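Local coordinates for ABC transporter (Caldanaerobius, PDB 4G68), which probably binds xylan-derived oligosaccharides outside the cell and passes them to an ABC importer, as the solute-binding component of that system, at residues I234-E238 with G239-L243. Residues are numbered along the deposited sequence; the frame is centred on the assembly and turned at random.
Sequences IALRE and GGVQL
Gly239 and Gly240 close helix 225-239 by bonding back to Ala235 and Leu236, a compact example of a helix-to-helix turn with a single residue, Gly240, between one helix and the next. The N-H of Gly239 makes the i-to-i+4 bond to Ala235 O (2.9 Å), and Gly240 N repeats it one residue on, reaching Leu236 O at 2.8 Å. Both bonds are bent, the second more so (136° at the hydrogen), consistent with the chain beginning to leave the helix. Gly240 is the first residue to depart from helical geometry; its positive phi of 76°, which favours glycine, and its extended psi take the chain out of the first helix, and the residue stands at the N-cap position of helix 241-248.

Across this turn the side-chain packing is carried by Leu236. CG stands anti to the backbone N (chi1 -179°), and chi2 turns CD1 toward Val241, 3.6 Å from its CA and 3.9 Å from its CB. Leu236 also touches Glu338, whose OE1 receives a weak hydrogen bond from Val241 N at the start of the second helix. A water donates to both Ala235 O and Gly240 O, each at 2.8 Å, linking the last turn of the first helix to the junction residue. The carboxylate of Glu238 turns elsewhere, to a salt bridge with Lys265 on helix 257-271.

Ala235 O thus accepts two bonds, from the Gly239 amide and from water, and Leu236 O one from Gly240, while the Leu236 methyl rests on the first turn of helix 241-248. That side chain lies about 13 Å from a bound beta-D-xylopyranose, so the contact is structural packing away from the sugar.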
# COMPACT_ATOMS: atom_id res chain seq x y z
N ILE A 234 2.02 -5.14 -13.26
CA ILE A 234 2.30 -5.62 -14.62
C ILE A 234 0.93 -5.76 -15.38
O ILE A 234 0.80 -5.42 -16.60
CB ILE A 234 3.05 -6.96 -14.56
CG1 ILE A 234 4.48 -6.76 -14.02
CG2 ILE A 234 3.20 -7.55 -15.97
CD1 ILE A 234 5.15 -8.10 -13.72
N ALA A 235 -0.10 -6.29 -14.70
CA ALA A 235 -1.44 -6.37 -15.32
C ALA A 235 -1.99 -5.01 -15.70
O ALA A 235 -2.71 -4.88 -16.70
CB ALA A 235 -2.44 -7.05 -14.38
N LEU A 236 -1.71 -3.99 -14.91
CA LEU A 236 -2.12 -2.64 -15.21
C LEU A 236 -1.42 -2.09 -16.48
O LEU A 236 -2.05 -1.55 -17.37
CB LEU A 236 -1.86 -1.77 -13.98
CG LEU A 236 -2.27 -0.27 -14.08
CD1 LEU A 236 -3.73 -0.18 -14.28
CD2 LEU A 236 -1.86 0.44 -12.81
N ARG A 237 -0.13 -2.37 -16.62
CA ARG A 237 0.61 -2.00 -17.82
C ARG A 237 0.16 -2.80 -19.05
O ARG A 237 0.10 -2.21 -20.15
CB ARG A 237 2.13 -2.26 -17.64
CG ARG A 237 2.74 -1.29 -16.65
CD ARG A 237 2.96 0.12 -17.18
NE ARG A 237 3.72 0.95 -16.22
CZ ARG A 237 3.18 1.82 -15.39
NH1 ARG A 237 1.85 2.02 -15.46
NH2 ARG A 237 3.95 2.53 -14.57
N GLU A 238 -0.14 -4.10 -18.87
CA GLU A 238 -0.60 -4.94 -19.98
C GLU A 238 -1.98 -4.56 -20.50
O GLU A 238 -2.23 -4.46 -21.74
CB GLU A 238 -0.60 -6.40 -19.57
CG GLU A 238 0.80 -7.03 -19.36
CD GLU A 238 1.57 -7.26 -20.68
OE1 GLU A 238 1.30 -6.56 -21.68
OE2 GLU A 238 2.47 -8.15 -20.72
N GLY A 239 -2.89 -4.35 -19.54
CA GLY A 239 -4.31 -4.30 -19.84
C GLY A 239 -4.96 -2.95 -19.72
O GLY A 239 -6.02 -2.74 -20.32
N GLY A 240 -4.29 -2.04 -19.04
CA GLY A 240 -4.87 -0.74 -18.66
C GLY A 240 -5.86 -0.74 -17.50
O GLY A 240 -6.42 -1.75 -17.16
N VAL A 241 -6.15 0.45 -16.97
CA VAL A 241 -6.96 0.55 -15.71
C VAL A 241 -8.39 0.09 -15.93
O VAL A 241 -8.95 -0.58 -15.08
CB VAL A 241 -6.90 1.95 -15.04
CG1 VAL A 241 -7.70 2.97 -15.86
CG2 VAL A 241 -7.53 1.87 -13.64
N GLN A 242 -8.98 0.40 -17.08
CA GLN A 242 -10.40 -0.01 -17.27
C GLN A 242 -10.56 -1.55 -17.19
O GLN A 242 -11.50 -2.05 -16.60
CB GLN A 242 -10.97 0.53 -18.62
CG GLN A 242 -12.49 0.33 -18.72
CD GLN A 242 -13.21 1.05 -17.61
OE1 GLN A 242 -13.13 2.29 -17.47
NE2 GLN A 242 -13.88 0.29 -16.77
N LEU A 243 -9.67 -2.28 -17.84
CA LEU A 243 -9.79 -3.76 -17.85
C LEU A 243 -9.59 -4.37 -16.46
O LEU A 243 -10.35 -5.29 -16.04
CB LEU A 243 -8.74 -4.38 -18.78
CG LEU A 243 -8.74 -5.91 -18.77
CD1 LEU A 243 -10.13 -6.52 -19.21
CD2 LEU A 243 -7.64 -6.45 -19.71
O HOH W 1 -5.44 -4.37 -16.78